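Local atomic coordinates of glycosyl hydrolase family 2, TIM barrel domain protein (Faecalibacterium prausnitzii A2-165, PDB entry 6ED2), a protein that probably hydrolyses beta-glucuronides, acting as a gut bacterial beta-glucuronidase of glycosyl hydrolase family 2. Residues 43-48 with 68-73; 95-100 with 154-159; 305-310 with 528-533; 518-523 with 569-574. All coordinates share one frame; numbering follows the deposited sequence.

Contacts 1 and 2 are neighbouring antiparallel strand pairs in the sugar-binding domain: strands 38-51 and 92-101 adjoin, so Trp46 packs against Thr97 and Val73 against Tyr95. Contacts 3 and 4 lie on the other side of the chain's centre, in the TIM barrel domain, and meet through strand 531-535, where Phe533 touches Met519. The strand pairs are stitched by backbone hydrogen bonds. The other two rely on packing, in contact 3 partly of glycine backbone near the start of a barrel strand, in contact 4 where an outer helix meets the turn into the next strand. Contacts 2, 3 and 4 are largely buried; contact 1 is less so and turns one face to another subunit.

Contact 1: residues 43-48 with 68-73; sequences DGMWRF and SLSMPV
Arg47 meets Ser68 with the side of its guanidinium group: NE hydrogen-bonds Ser68 OG at 2.9 Å, NH2 reaches the same OG at 3.2 Å, and that oxygen lies in the guanidinium plane. A further bond from NH2 to Ser68 O is weak. Bends at chi1, chi2 and chi3, all near -55°, fold the arginine back so that the flat group also lies over Leu69 C and Ser70 N. On the same face Met45 curls likewise, and its CE presses on Ser70 CB at 3.4 Å, tight for two carbons.

The other face is apolar. Val73 CG2 stands 3.6 Å from the centroid of the Trp46 five-membered ring, a CH-pi contact over the face. Met71 runs alongside Phe48, with its SD above that ring at 5.1 Å from the centroid, a distant Met-aromatic contact. Between the faces, Gly44 with Val73 and Trp46 with Met71 are antiparallel hydrogen-bonded pairs.

Further out, Tyr95 of strand 92-101 backs Trp46, Met71 and Val73, and Leu42 O accepts from Trp46 NE1. Met366 of the second subunit packs on Met45 and Ser70, its Lys338 hydrogen-bonds Ser70 O at the strand's edge, and its Glu369 forms a long, weak ion pair with Arg47 NH1. The sheet thus gives its aromatic side to the core of the jelly-roll-like sugar-binding domain, and its methionine, serine and arginine side to the subunit interface.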
# COMPACT_ATOMS: atom_id res chain seq x y z
N ASP A 43 24.46 -1.53 -28.62
CA ASP A 43 23.89 -1.35 -27.29
C ASP A 43 24.84 -1.90 -26.24
O ASP A 43 25.61 -2.84 -26.50
CB ASP A 43 22.53 -2.06 -27.18
CG ASP A 43 21.49 -1.51 -28.16
OD1 ASP A 43 21.75 -0.44 -28.78
OD2 ASP A 43 20.42 -2.15 -28.32
N GLY A 44 24.79 -1.33 -25.06
CA GLY A 44 25.59 -1.83 -23.98
C GLY A 44 25.89 -0.71 -23.02
O GLY A 44 25.13 0.25 -22.92
N MET A 45 26.99 -0.86 -22.29
CA MET A 45 27.44 0.19 -21.40
C MET A 45 28.28 1.17 -22.21
O MET A 45 29.27 0.77 -22.83
CB MET A 45 28.26 -0.36 -20.23
CG MET A 45 27.47 -1.20 -19.25
SD MET A 45 26.09 -0.33 -18.44
CE MET A 45 26.83 1.16 -17.93
N TRP A 46 27.87 2.43 -22.22
CA TRP A 46 28.65 3.51 -22.82
C TRP A 46 29.22 4.37 -21.70
O TRP A 46 28.95 4.14 -20.52
CB TRP A 46 27.79 4.36 -23.77
CG TRP A 46 27.26 3.68 -25.02
CD1 TRP A 46 26.92 2.37 -25.18
CD2 TRP A 46 26.97 4.32 -26.27
NE1 TRP A 46 26.43 2.15 -26.45
CE2 TRP A 46 26.46 3.33 -27.14
CE3 TRP A 46 27.09 5.64 -26.73
CZ2 TRP A 46 26.08 3.62 -28.46
CZ3 TRP A 46 26.70 5.92 -28.05
CH2 TRP A 46 26.21 4.91 -28.90
N ARG A 47 30.00 5.37 -22.09
CA ARG A 47 30.43 6.43 -21.18
C ARG A 47 29.53 7.64 -21.35
O ARG A 47 28.90 7.84 -22.40
CB ARG A 47 31.90 6.81 -21.42
CG ARG A 47 32.89 5.64 -21.43
CD ARG A 47 32.80 4.79 -20.16
NE ARG A 47 33.06 5.56 -18.94
CZ ARG A 47 32.99 5.06 -17.71
NH1 ARG A 47 32.66 3.78 -17.52
NH2 ARG A 47 33.23 5.84 -16.66
N PHE A 48 29.48 8.48 -20.32
CA PHE A 48 28.48 9.52 -20.23
C PHE A 48 29.03 10.65 -19.39
O PHE A 48 29.67 10.41 -18.37
CB PHE A 48 27.17 8.97 -19.62
CG PHE A 48 26.08 10.01 -19.41
CD1 PHE A 48 25.02 10.10 -20.31
CD2 PHE A 48 26.07 10.83 -18.29
CE1 PHE A 48 23.98 11.03 -20.11
CE2 PHE A 48 25.04 11.76 -18.08
CZ PHE A 48 23.99 11.85 -19.00
N SER A 68 33.96 10.79 -16.89
CA SER A 68 32.74 10.17 -17.38
C SER A 68 32.23 9.16 -16.36
O SER A 68 32.93 8.79 -15.42
CB SER A 68 32.97 9.51 -18.74
OG SER A 68 33.76 8.35 -18.60
N LEU A 69 31.00 8.73 -16.57
CA LEU A 69 30.42 7.64 -15.80
C LEU A 69 29.79 6.65 -16.77
O LEU A 69 29.49 6.99 -17.92
CB LEU A 69 29.38 8.15 -14.78
CG LEU A 69 28.27 9.03 -15.33
CD1 LEU A 69 27.06 8.18 -15.67
CD2 LEU A 69 27.89 10.09 -14.32
N SER A 70 29.61 5.42 -16.31
CA SER A 70 29.06 4.38 -17.17
C SER A 70 27.56 4.56 -17.30
O SER A 70 26.88 4.92 -16.33
CB SER A 70 29.38 2.99 -16.61
OG SER A 70 28.70 2.80 -15.39
N MET A 71 27.04 4.33 -18.49
CA MET A 71 25.63 4.59 -18.73
C MET A 71 25.11 3.55 -19.71
O MET A 71 25.67 3.40 -20.80
CB MET A 71 25.42 6.00 -19.28
CG MET A 71 23.98 6.33 -19.67
SD MET A 71 22.87 6.45 -18.24
CE MET A 71 23.84 7.39 -17.06
N PRO A 72 24.09 2.77 -19.35
CA PRO A 72 23.56 1.78 -20.29
C PRO A 72 22.81 2.47 -21.42
O PRO A 72 22.12 3.48 -21.22
CB PRO A 72 22.61 0.94 -19.43
CG PRO A 72 22.19 1.87 -18.31
CD PRO A 72 23.38 2.78 -18.06
N VAL A 73 22.95 1.91 -22.62
CA VAL A 73 22.24 2.32 -23.82
C VAL A 73 21.58 1.06 -24.36
O VAL A 73 22.26 0.04 -24.52
CB VAL A 73 23.19 2.95 -24.85
CG1 VAL A 73 22.47 3.20 -26.17
CG2 VAL A 73 23.81 4.25 -24.31

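Contact 2: residues 95-100 with 154-159; sequences YETSFF and NKLSVL
Glu96 OE1 is bound by a water that donates to it at 2.6 Å and also donates to Ser157 OG at 2.7 Å, bridging two neighbouring strands of the antiparallel sheet in the sugar-binding domain. Leu65 N bonds to the same carboxylate oxygen, and Ser157 OG has a second partner in Ala62 O, so the loop around residues 62-65 lies over this face. The other oxygen, OE2, makes a salt bridge of 3.4 Å with Lys155 NZ. With its first torsion carrying CG away from the backbone nitrogen (chi1 -175°) and the chain extended beyond, Glu96 crosses Lys155 obliquely, and the lysine bends at chi2 and chi3 to bring CE and NZ alongside. Asp64 also pairs with Lys155 NZ, so the ammonium serves two carboxylates; its charge, with the donors on OE1, probably helps keep the buried Glu96 ionised. With an alanine here, Leu65 N would probably lose its acceptor, the water one of its two, and Lys155 would be left to Asp64 for its charge balance.

The backbones hold the strands in register through three hydrogen-bonded pairs, Tyr95 with Val158, Thr97 with Leu156 and Phe99 with Asn154. On the face of these pairs the side chains pack beside Trp46 and the residues of strand 120-125. There Thr97 CG2 touches Leu156 CD2 at 4.0 Å. At the far end the Phe99 ring swings over the neighbouring strand: Leu156 CB comes up at its edge, 3.9 Å from CE2, while Asn154 CB sits over one face, 3.8 Å from the ring centroid.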
# COMPACT_ATOMS: atom_id res chain seq x y z
N TYR A 95 27.35 11.17 -24.70
CA TYR A 95 27.52 9.73 -24.73
C TYR A 95 28.76 9.40 -25.56
O TYR A 95 29.07 10.10 -26.53
CB TYR A 95 26.31 9.03 -25.34
CG TYR A 95 25.11 8.90 -24.44
CD1 TYR A 95 24.79 7.68 -23.86
CD2 TYR A 95 24.26 9.99 -24.21
CE1 TYR A 95 23.69 7.54 -23.05
CE2 TYR A 95 23.13 9.85 -23.38
CZ TYR A 95 22.86 8.63 -22.81
OH TYR A 95 21.76 8.47 -21.99
N GLU A 96 29.47 8.34 -25.18
CA GLU A 96 30.70 7.98 -25.87
C GLU A 96 30.86 6.47 -25.84
O GLU A 96 30.63 5.84 -24.80
CB GLU A 96 31.92 8.66 -25.24
CG GLU A 96 33.23 8.41 -25.99
CD GLU A 96 34.47 8.69 -25.14
OE1 GLU A 96 34.76 9.86 -24.83
OE2 GLU A 96 35.15 7.71 -24.76
N THR A 97 31.23 5.89 -26.97
CA THR A 97 31.61 4.49 -27.00
C THR A 97 32.63 4.31 -28.12
O THR A 97 33.10 5.27 -28.72
CB THR A 97 30.39 3.58 -27.15
OG1 THR A 97 30.81 2.22 -27.03
CG2 THR A 97 29.68 3.78 -28.49
N SER A 98 33.01 3.06 -28.35
CA SER A 98 33.99 2.70 -29.37
C SER A 98 33.40 1.59 -30.19
O SER A 98 32.65 0.75 -29.68
CB SER A 98 35.33 2.22 -28.78
OG SER A 98 35.94 3.25 -28.04
N PHE A 99 33.73 1.57 -31.48
CA PHE A 99 33.26 0.49 -32.32
C PHE A 99 34.37 0.11 -33.27
O PHE A 99 35.21 0.93 -33.65
CB PHE A 99 31.98 0.85 -33.09
CG PHE A 99 32.13 2.02 -34.04
CD1 PHE A 99 32.40 1.80 -35.39
CD2 PHE A 99 31.96 3.32 -33.60
CE1 PHE A 99 32.52 2.89 -36.28
CE2 PHE A 99 32.08 4.40 -34.49
CZ PHE A 99 32.37 4.18 -35.82
N PHE A 100 34.38 -1.16 -33.61
CA PHE A 100 35.41 -1.71 -34.46
C PHE A 100 34.86 -1.83 -35.86
O PHE A 100 33.75 -2.32 -36.05
CB PHE A 100 35.87 -3.09 -33.97
CG PHE A 100 37.09 -3.60 -34.68
CD1 PHE A 100 38.35 -3.18 -34.29
CD2 PHE A 100 36.97 -4.46 -35.76
CE1 PHE A 100 39.48 -3.64 -34.95
CE2 PHE A 100 38.09 -4.93 -36.42
CZ PHE A 100 39.35 -4.52 -36.02
N ASN A 154 37.12 2.83 -33.37
CA ASN A 154 36.71 4.18 -33.71
C ASN A 154 35.91 4.77 -32.56
O ASN A 154 35.12 4.06 -31.92
CB ASN A 154 35.90 4.18 -35.00
CG ASN A 154 36.73 3.75 -36.20
OD1 ASN A 154 37.30 4.59 -36.89
ND2 ASN A 154 36.82 2.44 -36.43
N LYS A 155 36.10 6.06 -32.30
CA LYS A 155 35.40 6.73 -31.21
C LYS A 155 34.08 7.31 -31.71
O LYS A 155 34.05 8.05 -32.70
CB LYS A 155 36.26 7.82 -30.60
CG LYS A 155 35.53 8.56 -29.49
CD LYS A 155 36.48 9.05 -28.43
CE LYS A 155 36.96 7.91 -27.57
NZ LYS A 155 37.96 8.41 -26.59
N LEU A 156 33.00 6.97 -31.02
CA LEU A 156 31.68 7.52 -31.29
C LEU A 156 31.30 8.41 -30.13
O LEU A 156 31.16 7.92 -29.00
CB LEU A 156 30.65 6.40 -31.47
CG LEU A 156 29.18 6.79 -31.55
CD1 LEU A 156 28.97 7.87 -32.62
CD2 LEU A 156 28.38 5.53 -31.85
N SER A 157 31.14 9.70 -30.39
CA SER A 157 30.71 10.66 -29.38
C SER A 157 29.40 11.30 -29.82
O SER A 157 29.28 11.74 -30.97
CB SER A 157 31.76 11.75 -29.15
OG SER A 157 33.04 11.16 -29.04
N VAL A 158 28.45 11.38 -28.90
CA VAL A 158 27.16 11.99 -29.18
C VAL A 158 26.97 13.14 -28.20
O VAL A 158 26.95 12.94 -26.98
CB VAL A 158 26.00 10.99 -29.09
CG1 VAL A 158 24.66 11.68 -29.38
CG2 VAL A 158 26.22 9.84 -30.07
N LEU A 159 26.84 14.35 -28.74
CA LEU A 159 26.46 15.52 -27.96
C LEU A 159 24.95 15.66 -28.09
O LEU A 159 24.43 15.96 -29.18
CB LEU A 159 27.19 16.77 -28.45
CG LEU A 159 26.63 18.10 -27.94
CD1 LEU A 159 26.55 18.11 -26.42
CD2 LEU A 159 27.49 19.26 -28.46
O HOH W 1 33.77 11.58 -26.47

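Contact 3: residues 305-310 with 528-533; sequences GRFLLN and GRPLIF
Phe307 sets its CG opposite its own carbonyl carbon (chi1 -63°), which throws the ring across to Pro530 and Ile532; Ile532 in turn holds CG2 opposite its carbonyl carbon, so that this methyl branch, and not the longer CG1 arm, faces the phenylalanine. The methyl approaches the ring at its edge, near the plane, with CG2 at 3.5 Å from Phe307 CE2. Pro530 comes from another direction: its CG lies over one face of the ring, and its CB is 4.0 Å from Phe307 CZ. One aromatic end is therefore held on a face and along an edge by Pro530, just before strand 531-535, and Ile532 within it.

Strand 531-535 is one of the parallel strands of the TIM barrel, between 492-495 and 574-580, whereas strand 306-309 belongs to the antiparallel hairpin that leads into the first barrel strand, 312-320. Because the touching residues lie just before and at the beginning of strand 531-535, the hairpin packs at the N-terminal end of the barrel, the end away from where TIM-barrel active sites lie. Ile302 and Leu316 also pack on Phe307.

No hydrogen bond joins the two segments. The other half of the contact is close backbone packing, with Gly305 CA at 3.2 Å from Gly528 O. Gly305 has positive phi, 62°, and a CB there would run into that same oxygen. Its own carbonyl oxygen accepts from Arg629 NH2 and also lies 3.6 Å from Pro530 CG.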
# COMPACT_ATOMS: atom_id res chain seq x y z
N GLY A 305 -19.26 5.86 -42.25
CA GLY A 305 -19.04 6.23 -40.87
C GLY A 305 -18.49 5.14 -39.98
O GLY A 305 -18.69 5.19 -38.76
N ARG A 306 -17.81 4.14 -40.57
CA ARG A 306 -17.24 3.02 -39.83
C ARG A 306 -15.78 2.83 -40.22
O ARG A 306 -15.39 3.10 -41.37
CB ARG A 306 -18.01 1.73 -40.09
CG ARG A 306 -19.45 1.78 -39.66
CD ARG A 306 -19.58 1.40 -38.21
NE ARG A 306 -20.24 0.11 -38.06
CZ ARG A 306 -20.03 -0.74 -37.05
NH1 ARG A 306 -20.68 -1.89 -37.01
NH2 ARG A 306 -19.17 -0.43 -36.09
N PHE A 307 -14.96 2.38 -39.26
CA PHE A 307 -13.61 1.90 -39.53
C PHE A 307 -13.70 0.53 -40.20
O PHE A 307 -14.12 -0.44 -39.56
CB PHE A 307 -12.79 1.80 -38.25
CG PHE A 307 -12.56 3.12 -37.56
CD1 PHE A 307 -11.75 4.08 -38.14
CD2 PHE A 307 -13.18 3.40 -36.35
CE1 PHE A 307 -11.57 5.32 -37.53
CE2 PHE A 307 -12.99 4.63 -35.73
CZ PHE A 307 -12.19 5.60 -36.32
N LEU A 308 -13.32 0.43 -41.47
CA LEU A 308 -13.41 -0.84 -42.19
C LEU A 308 -12.02 -1.44 -42.35
O LEU A 308 -11.14 -0.84 -42.98
CB LEU A 308 -14.07 -0.65 -43.56
CG LEU A 308 -15.56 -0.28 -43.55
CD1 LEU A 308 -16.10 -0.30 -44.98
CD2 LEU A 308 -16.36 -1.20 -42.64
N LEU A 309 -11.84 -2.63 -41.78
CA LEU A 309 -10.63 -3.42 -41.92
C LEU A 309 -10.95 -4.61 -42.80
O LEU A 309 -11.79 -5.44 -42.43
CB LEU A 309 -10.11 -3.89 -40.56
CG LEU A 309 -8.92 -4.86 -40.55
CD1 LEU A 309 -7.70 -4.23 -41.19
CD2 LEU A 309 -8.60 -5.28 -39.13
N ASN A 310 -10.30 -4.70 -43.96
CA ASN A 310 -10.62 -5.73 -44.95
C ASN A 310 -12.12 -5.72 -45.26
O ASN A 310 -12.74 -6.77 -45.44
CB ASN A 310 -10.17 -7.11 -44.48
CG ASN A 310 -8.67 -7.15 -44.23
OD1 ASN A 310 -7.91 -6.44 -44.87
ND2 ASN A 310 -8.25 -7.98 -43.28
N GLY A 528 -21.43 12.48 -40.45
CA GLY A 528 -21.13 11.12 -40.84
C GLY A 528 -19.83 10.56 -40.31
O GLY A 528 -19.68 9.34 -40.25
N ARG A 529 -18.89 11.41 -39.89
CA ARG A 529 -17.56 10.96 -39.47
C ARG A 529 -17.63 10.14 -38.18
O ARG A 529 -18.39 10.47 -37.27
CB ARG A 529 -16.65 12.17 -39.25
CG ARG A 529 -16.18 12.85 -40.53
CD ARG A 529 -15.39 14.13 -40.24
NE ARG A 529 -16.17 15.14 -39.53
CZ ARG A 529 -15.63 16.15 -38.84
NH1 ARG A 529 -14.30 16.28 -38.74
NH2 ARG A 529 -16.41 17.03 -38.24
N PRO A 530 -16.84 9.06 -38.07
CA PRO A 530 -16.67 8.41 -36.76
C PRO A 530 -16.06 9.35 -35.74
O PRO A 530 -15.28 10.26 -36.06
CB PRO A 530 -15.72 7.23 -37.05
CG PRO A 530 -15.64 7.12 -38.54
CD PRO A 530 -16.00 8.46 -39.12
N LEU A 531 -16.45 9.16 -34.49
CA LEU A 531 -15.80 9.78 -33.36
C LEU A 531 -15.28 8.68 -32.45
O LEU A 531 -15.94 7.65 -32.26
CB LEU A 531 -16.76 10.71 -32.60
CG LEU A 531 -16.20 11.58 -31.47
CD1 LEU A 531 -16.94 12.96 -31.41
CD2 LEU A 531 -16.30 10.85 -30.13
N ILE A 532 -14.07 8.87 -31.91
CA ILE A 532 -13.53 7.97 -30.91
C ILE A 532 -13.06 8.80 -29.73
O ILE A 532 -12.82 10.01 -29.84
CB ILE A 532 -12.36 7.11 -31.42
CG1 ILE A 532 -11.10 7.95 -31.59
CG2 ILE A 532 -12.73 6.41 -32.70
CD1 ILE A 532 -9.89 7.08 -31.90
N PHE A 533 -12.94 8.13 -28.59
CA PHE A 533 -12.33 8.74 -27.42
C PHE A 533 -10.90 8.24 -27.30
O PHE A 533 -10.64 7.03 -27.35
CB PHE A 533 -13.16 8.45 -26.17
CG PHE A 533 -14.46 9.20 -26.15
CD1 PHE A 533 -14.54 10.44 -25.55
CD2 PHE A 533 -15.59 8.70 -26.81
CE1 PHE A 533 -15.73 11.16 -25.57
CE2 PHE A 533 -16.79 9.40 -26.82
CZ PHE A 533 -16.86 10.63 -26.21

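Contact 4: residues 518-523 with 569-574; sequences EMDGWA and DHYDFV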
# COMPACT_ATOMS: atom_id res chain seq x y z
N GLU A 518 -22.48 18.08 -24.45
CA GLU A 518 -21.44 18.29 -25.46
C GLU A 518 -21.55 17.28 -26.59
O GLU A 518 -21.33 17.63 -27.76
CB GLU A 518 -20.03 18.23 -24.83
CG GLU A 518 -18.95 18.78 -25.78
CD GLU A 518 -17.51 18.52 -25.33
OE1 GLU A 518 -17.27 18.35 -24.12
OE2 GLU A 518 -16.60 18.50 -26.21
N MET A 519 -21.87 16.03 -26.29
CA MET A 519 -21.98 15.04 -27.35
C MET A 519 -23.08 15.39 -28.34
O MET A 519 -22.94 15.12 -29.54
CB MET A 519 -22.21 13.64 -26.76
CG MET A 519 -21.03 13.11 -25.96
SD MET A 519 -19.45 13.32 -26.83
CE MET A 519 -19.61 12.05 -28.06
N ASP A 520 -24.18 15.99 -27.86
CA ASP A 520 -25.21 16.45 -28.79
C ASP A 520 -24.65 17.49 -29.75
O ASP A 520 -25.04 17.52 -30.92
CB ASP A 520 -26.42 17.02 -28.04
CG ASP A 520 -27.12 15.98 -27.16
OD1 ASP A 520 -27.07 14.76 -27.46
OD2 ASP A 520 -27.74 16.39 -26.14
N GLY A 521 -23.73 18.34 -29.28
CA GLY A 521 -23.02 19.24 -30.18
C GLY A 521 -22.17 18.52 -31.21
O GLY A 521 -22.23 18.83 -32.40
N TRP A 522 -21.37 17.53 -30.76
CA TRP A 522 -20.55 16.77 -31.70
C TRP A 522 -21.41 16.05 -32.73
O TRP A 522 -21.02 15.93 -33.90
CB TRP A 522 -19.64 15.77 -30.96
CG TRP A 522 -18.54 16.47 -30.31
CD1 TRP A 522 -18.38 16.71 -28.98
CD2 TRP A 522 -17.45 17.13 -30.97
NE1 TRP A 522 -17.25 17.47 -28.76
CE2 TRP A 522 -16.66 17.74 -29.97
CE3 TRP A 522 -17.06 17.26 -32.31
CZ2 TRP A 522 -15.51 18.47 -30.27
CZ3 TRP A 522 -15.91 17.99 -32.61
CH2 TRP A 522 -15.15 18.58 -31.59
N ALA A 523 -22.58 15.57 -32.32
CA ALA A 523 -23.47 14.93 -33.29
C ALA A 523 -23.83 15.87 -34.42
O ALA A 523 -24.07 15.42 -35.55
CB ALA A 523 -24.75 14.45 -32.60
N ASP A 569 -21.97 4.53 -25.32
CA ASP A 569 -22.84 3.55 -25.94
C ASP A 569 -24.14 4.17 -26.45
O ASP A 569 -24.82 3.57 -27.28
CB ASP A 569 -23.12 2.42 -24.95
CG ASP A 569 -21.87 1.55 -24.67
OD1 ASP A 569 -20.90 1.67 -25.45
OD2 ASP A 569 -21.88 0.76 -23.69
N HIS A 570 -24.46 5.37 -25.98
CA HIS A 570 -25.68 6.05 -26.41
C HIS A 570 -25.62 6.54 -27.85
O HIS A 570 -26.68 6.69 -28.47
CB HIS A 570 -25.94 7.23 -25.47
CG HIS A 570 -27.26 7.89 -25.70
ND1 HIS A 570 -28.46 7.26 -25.45
CD2 HIS A 570 -27.58 9.12 -26.18
CE1 HIS A 570 -29.46 8.07 -25.75
NE2 HIS A 570 -28.95 9.21 -26.20
N TYR A 571 -24.43 6.79 -28.42
CA TYR A 571 -24.29 7.51 -29.68
C TYR A 571 -23.74 6.59 -30.76
O TYR A 571 -22.65 6.04 -30.61
CB TYR A 571 -23.38 8.73 -29.51
CG TYR A 571 -23.94 9.76 -28.56
CD1 TYR A 571 -24.80 10.77 -29.01
CD2 TYR A 571 -23.63 9.73 -27.20
CE1 TYR A 571 -25.33 11.71 -28.14
CE2 TYR A 571 -24.15 10.67 -26.31
CZ TYR A 571 -25.00 11.66 -26.79
OH TYR A 571 -25.52 12.60 -25.93
N ASP A 572 -24.47 6.46 -31.87
CA ASP A 572 -24.08 5.54 -32.94
C ASP A 572 -22.76 5.95 -33.59
O ASP A 572 -22.09 5.10 -34.19
CB ASP A 572 -25.20 5.43 -33.99
CG ASP A 572 -25.19 6.60 -35.02
OD1 ASP A 572 -25.24 7.80 -34.61
OD2 ASP A 572 -25.14 6.33 -36.25
N PHE A 573 -22.38 7.21 -33.49
CA PHE A 573 -21.16 7.67 -34.15
C PHE A 573 -19.90 7.41 -33.32
O PHE A 573 -18.80 7.55 -33.86
CB PHE A 573 -21.26 9.16 -34.50
CG PHE A 573 -21.60 10.06 -33.33
CD1 PHE A 573 -20.64 10.43 -32.40
CD2 PHE A 573 -22.89 10.56 -33.19
CE1 PHE A 573 -20.95 11.27 -31.34
CE2 PHE A 573 -23.21 11.40 -32.13
CZ PHE A 573 -22.24 11.76 -31.20
N VAL A 574 -20.03 7.02 -32.06
CA VAL A 574 -18.85 6.70 -31.25
C VAL A 574 -18.37 5.32 -31.69
O VAL A 574 -19.06 4.32 -31.49
CB VAL A 574 -19.13 6.73 -29.75
CG1 VAL A 574 -17.91 6.25 -28.98
CG2 VAL A 574 -19.51 8.15 -29.31
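The Tyr571 ring is sandwiched: Met519 CB lies over one face, 3.8 Å from the ring centroid, His570 CD2 lies over the opposite face, toward the rim, and Asp520 OD1 comes up at the edge, near the ring plane. The aspartate carboxylate is turned 60° from the ring, and OD1 is 3.1 Å from Tyr571 OH; the hydroxyl hydrogen-bonds His516 ND1. The second ring, Phe573, has Tyr571 CB on one face and Met519 CE at its edge, 3.6 Å from CE1. Ala523 CB presses on Phe573 CE2 at 3.4 Å, one helical turn on from Met519.

Here an outer helix of the TIM barrel, 508-525, meets the type I beta turn Tyr571 to Val574, which carries the chain from helix 554-570 into strand 574-580. Were Tyr571 replaced by an alanine, a gap would probably open between Met519 and His570 and His516 ND1 would lose its hydroxyl partner. Met519 runs from the Tyr571 face to the Phe573 edge by bending at chi2 and chi3 (-47° and -74°), and its CE ends 4.1 Å from Val574 CG2, with Phe533 of strand 531-535 packed beside it.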